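Local coordinates for phage terminase large subunit (Thermus phage P7426, PDB 7KS4), which probably drives viral DNA into empty capsids with ATP and cuts the genome as a nuclease, its N-terminal ATPase domain being the part in this chain, at residues A[153-158]-A[184-189]; A[221-226]-A[253-258]. All blocks are in the same frame, centred on the assembly; numbering follows the deposited sequence.

Contact 1: A[153-158]-A[184-189]; sequences LDEAAM and TPKGLN
Thr-184 grips the carboxylate of Glu-155 with both its backbone and its side chain. Its N donates to Glu-155 OE2 at 2.8 Å in a nearly straight bond (176°), and its OG1 donates to Glu-155 OE1 at 3.0 Å. Both oxygens are met on their syn sides, the two donors lying a little off the carboxylate plane, one on each side of it. With chi1 at 63°, Thr-184 OG1 sits between its own N and carbonyl carbon, where it reaches the carboxylate together with the amide. Two donors from one residue on two different oxygens restrict how the carboxylate can turn. The O of Thr-184 then lies 3.5 Å from the CB of Ala-157.

Leu-153, Asp-154 and Glu-155 close the predicted Walker B motif of this P-loop NTPase fold, with Glu-155 the probable ATPase glutamate. Asp-154 binds magnesium in another structure of this protein. Here the side chain of Glu-155 stays about 6 Å from the bound magnesium, held by Thr-184, the first residue after the neighbouring parallel strand 178-183.

Pro-185 points its CB away from 153-158, and Lys-186 returns to the contact. Its CB packs on Ala-157 CB at 3.7 Å, and its aliphatic chain crosses Met-158 obliquely, CG lying 3.6 Å from Met-158 SD. The Lys-186 side chain crosses that of Glu-155 at about a right angle. Lys-186 NZ to Glu-155 OE1, at 3.8 Å, is only a long salt bridge; the stronger one goes to Glu-252 of helix 246-252. At Asn-189, the N-cap of helix 190-197, OD1 weakly caps Phe-191 N while ND2 makes a weak, bent hydrogen bond to the O of Ala-157, 3.0 Å away at 125°.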
loop_
_atom_site.group_PDB
_atom_site.type_symbol
_atom_site.label_atom_id
_atom_site.label_comp_id
_atom_site.label_asym_id
_atom_site.label_seq_id
_atom_site.Cartn_x
_atom_site.Cartn_y
_atom_site.Cartn_z
ATOM N N LEU A 153 1.897 -1.513 4.146
ATOM C CA LEU A 153 2.068 -0.748 5.376
ATOM C C LEU A 153 1.610 0.671 5.083
ATOM O O LEU A 153 2.226 1.370 4.272
ATOM C CB LEU A 153 3.515 -0.758 5.870
ATOM C CG LEU A 153 3.951 -1.977 6.681
ATOM C CD1 LEU A 153 4.026 -3.208 5.811
ATOM C CD2 LEU A 153 5.291 -1.714 7.361
ATOM N N ASP A 154 0.529 1.083 5.733
ATOM C CA ASP A 154 -0.023 2.420 5.573
ATOM C C ASP A 154 0.448 3.291 6.731
ATOM O O ASP A 154 0.527 2.828 7.871
ATOM C CB ASP A 154 -1.548 2.373 5.526
ATOM C CG ASP A 154 -2.164 3.688 5.085
ATOM O OD1 ASP A 154 -1.489 4.468 4.382
ATOM O OD2 ASP A 154 -3.331 3.931 5.435
ATOM N N GLU A 155 0.768 4.546 6.431
ATOM C CA GLU A 155 1.444 5.437 7.381
ATOM C C GLU A 155 2.564 4.696 8.109
ATOM O O GLU A 155 2.677 4.696 9.342
ATOM C CB GLU A 155 0.450 6.064 8.354
ATOM C CG GLU A 155 -0.179 7.350 7.801
ATOM C CD GLU A 155 0.872 8.398 7.422
ATOM O OE1 GLU A 155 1.557 8.927 8.326
ATOM O OE2 GLU A 155 1.036 8.667 6.215
ATOM N N ALA A 156 3.421 4.077 7.299
ATOM C CA ALA A 156 4.488 3.228 7.810
ATOM C C ALA A 156 5.445 3.973 8.732
ATOM O O ALA A 156 5.986 3.378 9.669
ATOM C CB ALA A 156 5.262 2.630 6.639
ATOM N N ALA A 157 5.698 5.259 8.474
ATOM C CA ALA A 157 6.656 5.985 9.303
ATOM C C ALA A 157 6.182 6.110 10.743
ATOM O O ALA A 157 6.990 6.409 11.630
ATOM C CB ALA A 157 6.930 7.370 8.715
ATOM N N MET A 158 4.894 5.886 10.992
ATOM C CA MET A 158 4.341 5.877 12.336
ATOM C C MET A 158 4.245 4.475 12.927
ATOM O O MET A 158 3.805 4.331 14.071
ATOM C CB MET A 158 2.958 6.538 12.329
ATOM C CG MET A 158 3.009 8.044 12.142
ATOM S SD MET A 158 3.780 8.876 13.550
ATOM C CE MET A 158 2.478 8.768 14.776
ATOM N N THR A 184 3.363 9.336 4.789
ATOM C CA THR A 184 3.989 10.641 4.907
ATOM C C THR A 184 5.163 10.518 5.874
ATOM O O THR A 184 5.106 9.713 6.806
ATOM C CB THR A 184 3.001 11.684 5.422
ATOM O OG1 THR A 184 2.581 11.320 6.740
ATOM C CG2 THR A 184 1.785 11.771 4.506
ATOM N N PRO A 185 6.248 11.255 5.659
ATOM C CA PRO A 185 7.456 11.017 6.457
ATOM C C PRO A 185 7.323 11.541 7.880
ATOM O O PRO A 185 6.582 12.490 8.157
ATOM C CB PRO A 185 8.546 11.770 5.686
ATOM C CG PRO A 185 7.814 12.837 4.947
ATOM C CD PRO A 185 6.477 12.246 4.595
ATOM N N LYS A 186 8.077 10.922 8.787
ATOM C CA LYS A 186 8.062 11.292 10.199
ATOM C C LYS A 186 9.493 11.365 10.724
ATOM O O LYS A 186 9.847 10.775 11.747
ATOM C CB LYS A 186 7.209 10.310 10.999
ATOM C CG LYS A 186 5.977 10.934 11.617
ATOM C CD LYS A 186 4.920 11.221 10.578
ATOM C CE LYS A 186 3.651 11.734 11.214
ATOM N NZ LYS A 186 2.611 12.008 10.194
ATOM N N GLY A 187 10.334 12.092 10.013
ATOM C CA GLY A 187 11.711 12.255 10.420
ATOM C C GLY A 187 12.615 11.158 9.895
ATOM O O GLY A 187 12.275 10.372 9.002
ATOM N N LEU A 188 13.805 11.106 10.485
ATOM C CA LEU A 188 14.852 10.197 10.025
ATOM C C LEU A 188 14.793 8.920 10.857
ATOM O O LEU A 188 15.592 8.685 11.769
ATOM C CB LEU A 188 16.211 10.875 10.106
ATOM C CG LEU A 188 16.260 12.235 9.411
ATOM C CD1 LEU A 188 17.629 12.857 9.586
ATOM C CD2 LEU A 188 15.914 12.116 7.927
ATOM N N ASN A 189 13.814 8.080 10.518
ATOM C CA ASN A 189 13.610 6.798 11.175
ATOM C C ASN A 189 13.699 5.672 10.152
ATOM O O ASN A 189 14.245 5.868 9.063
ATOM C CB ASN A 189 12.266 6.782 11.905
ATOM C CG ASN A 189 11.078 6.875 10.961
ATOM O OD1 ASN A 189 11.221 6.893 9.736
ATOM N ND2 ASN A 189 9.890 6.955 11.541
#

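Contact 2: A[221-226]-A[253-258]; sequences SFHAAS and YGAEFV. With SO4 (sulfate ion), chain H.
The end of edge strand 219-224 in the P-loop NTPase sheet, where His-223 to Ser-226 run into helix 226-229, is met by Tyr-253 to Ala-255 leaving helix 246-252. Two hydrogen bonds join them. The N of Ser-226, in the first turn of its helix, donates to the O of Tyr-253 at 2.9 Å, in the carbonyl plane. His-223 has CG anti to its backbone N (chi1 -172°), and the ring beyond it brings NE2 within 2.8 Å of the O of Ala-255. That oxygen lies in the imidazole plane, but the donor stands well above the carbonyl plane of Ala-255, 46° out of it.

Ala-255, with positive phi just past its helix, points CB at the strand: it lies 3.5 Å from His-223 NE2 and 3.6 Å from the O of Ala-224. Packing is tight at Ala-225, the N-cap residue, whose CB is 3.1 Å from the O of Tyr-253. The turn lies beside the nucleotide site: Ser-226 OG is hydrogen-bonded to the O of Arg-44, in the ADP pocket. The same OG touches the edge of the Tyr-253 ring in its plane, 3.3 Å from CD1. At the far end of that ring, OH donates a weak hydrogen bond to O4 of a sulfate, probably from the crystallisation liquor, 2.9 Å away.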
loop_
_atom_site.group_PDB
_atom_site.type_symbol
_atom_site.label_atom_id
_atom_site.label_comp_id
_atom_site.label_asym_id
_atom_site.label_seq_id
_atom_site.Cartn_x
_atom_site.Cartn_y
_atom_site.Cartn_z
ATOM N N SER A 221 11.816 3.417 -4.804
ATOM C CA SER A 221 11.181 4.440 -3.991
ATOM C C SER A 221 10.557 5.532 -4.849
ATOM O O SER A 221 11.057 5.864 -5.928
ATOM C CB SER A 221 12.177 5.066 -3.029
ATOM O OG SER A 221 12.635 4.100 -2.107
ATOM N N PHE A 222 9.469 6.099 -4.330
ATOM C CA PHE A 222 8.683 7.116 -5.012
ATOM C C PHE A 222 8.470 8.281 -4.061
ATOM O O PHE A 222 8.257 8.076 -2.860
ATOM C CB PHE A 222 7.344 6.535 -5.465
ATOM C CG PHE A 222 7.477 5.202 -6.137
ATOM C CD1 PHE A 222 7.505 5.111 -7.517
ATOM C CD2 PHE A 222 7.608 4.040 -5.388
ATOM C CE1 PHE A 222 7.645 3.891 -8.137
ATOM C CE2 PHE A 222 7.744 2.823 -6.006
ATOM C CZ PHE A 222 7.762 2.753 -7.387
ATOM N N HIS A 223 8.538 9.500 -4.603
ATOM C CA HIS A 223 8.447 10.716 -3.808
ATOM C C HIS A 223 7.559 11.727 -4.520
ATOM O O HIS A 223 7.685 11.923 -5.731
ATOM C CB HIS A 223 9.827 11.329 -3.563
ATOM C CG HIS A 223 9.803 12.463 -2.592
ATOM N ND1 HIS A 223 10.146 13.750 -2.941
ATOM C CD2 HIS A 223 9.445 12.507 -1.287
ATOM C CE1 HIS A 223 10.015 14.536 -1.887
ATOM N NE2 HIS A 223 9.591 13.806 -0.871
ATOM N N ALA A 224 6.664 12.365 -3.772
ATOM C CA ALA A 224 5.835 13.418 -4.343
ATOM C C ALA A 224 5.229 14.239 -3.220
ATOM O O ALA A 224 4.663 13.682 -2.274
ATOM C CB ALA A 224 4.728 12.841 -5.235
ATOM N N ALA A 225 5.358 15.558 -3.324
ATOM C CA ALA A 225 4.593 16.451 -2.478
ATOM C C ALA A 225 3.135 16.452 -2.922
ATOM O O ALA A 225 2.797 16.055 -4.037
ATOM C CB ALA A 225 5.161 17.871 -2.545
ATOM N N SER A 226 2.262 16.903 -2.027
ATOM C CA SER A 226 0.854 17.005 -2.385
ATOM C C SER A 226 0.675 17.827 -3.656
ATOM O O SER A 226 -0.160 17.497 -4.510
ATOM C CB SER A 226 0.069 17.616 -1.230
ATOM O OG SER A 226 0.313 16.896 -0.035
ATOM N N TYR A 253 2.726 17.830 3.542
ATOM C CA TYR A 253 2.541 18.262 2.166
ATOM C C TYR A 253 3.819 18.226 1.355
ATOM O O TYR A 253 3.802 17.759 0.214
ATOM C CB TYR A 253 1.961 19.680 2.141
ATOM C CG TYR A 253 0.634 19.765 2.843
ATOM C CD1 TYR A 253 -0.464 19.060 2.372
ATOM C CD2 TYR A 253 0.474 20.545 3.980
ATOM C CE1 TYR A 253 -1.681 19.127 3.010
ATOM C CE2 TYR A 253 -0.746 20.621 4.625
ATOM C CZ TYR A 253 -1.820 19.907 4.135
ATOM O OH TYR A 253 -3.037 19.980 4.773
ATOM N N GLY A 254 4.937 18.691 1.915
ATOM C CA GLY A 254 6.197 18.604 1.207
ATOM C C GLY A 254 6.751 17.199 1.109
ATOM O O GLY A 254 7.583 16.933 0.236
ATOM N N ALA A 255 6.300 16.292 1.977
ATOM C CA ALA A 255 6.853 14.941 2.046
ATOM C C ALA A 255 8.354 14.992 2.321
ATOM O O ALA A 255 9.127 14.167 1.824
ATOM C CB ALA A 255 6.554 14.149 0.770
ATOM N N GLU A 256 8.768 15.963 3.135
ATOM C CA GLU A 256 10.176 16.168 3.436
ATOM C C GLU A 256 10.591 15.348 4.646
ATOM O O GLU A 256 9.825 15.186 5.604
ATOM C CB GLU A 256 10.472 17.648 3.689
ATOM C CG GLU A 256 10.330 18.505 2.453
ATOM C CD GLU A 256 10.594 19.971 2.718
ATOM O OE1 GLU A 256 11.314 20.292 3.686
ATOM O OE2 GLU A 256 10.065 20.801 1.955
ATOM N N PHE A 257 11.807 14.812 4.573
ATOM C CA PHE A 257 12.454 14.141 5.693
ATOM C C PHE A 257 13.237 15.188 6.475
ATOM O O PHE A 257 14.247 15.703 5.985
ATOM C CB PHE A 257 13.398 13.049 5.203
ATOM C CG PHE A 257 12.719 11.857 4.600
ATOM C CD1 PHE A 257 12.173 10.879 5.410
ATOM C CD2 PHE A 257 12.687 11.684 3.225
ATOM C CE1 PHE A 257 11.575 9.756 4.862
ATOM C CE2 PHE A 257 12.097 10.570 2.670
ATOM C CZ PHE A 257 11.541 9.597 3.492
ATOM N N VAL A 258 12.789 15.492 7.688
ATOM C CA VAL A 258 13.380 16.551 8.499
ATOM C C VAL A 258 13.863 15.949 9.812
ATOM O O VAL A 258 13.142 15.170 10.447
ATOM C CB VAL A 258 12.378 17.692 8.748
ATOM C CG1 VAL A 258 11.840 18.222 7.426
ATOM C CG2 VAL A 258 11.228 17.221 9.616
HETATM S S SO4 H . -6.504 18.479 6.838
HETATM O O1 SO4 H . -7.215 19.739 7.047
HETATM O O2 SO4 H . -7.350 17.562 6.082
HETATM O O3 SO4 H . -6.185 17.894 8.138
HETATM O O4 SO4 H . -5.272 18.711 6.087
#

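From the N terminus, strand 150-153 leads into 153-158; the chain then passes through helix 161-175 and strand 178-183 before 184-189 closes contact 1, so this crossover joins the ends of two neighbouring parallel strands. Helix 190-197 and a long loop follow, then edge strand 219-224, and contact 2 closes a largely helical excursion when 253-258 returns. The two loops are in series, neither nested nor crossed, with centres about 11 Å apart. They meet directly: Pro-185 CG packs 3.2 Å from the O of Glu-256, and Pro-185 CB lies 3.7 Å from Phe-257 CE1. The C-terminal segment thus touches both the edge strand and the loop facing the Walker B end.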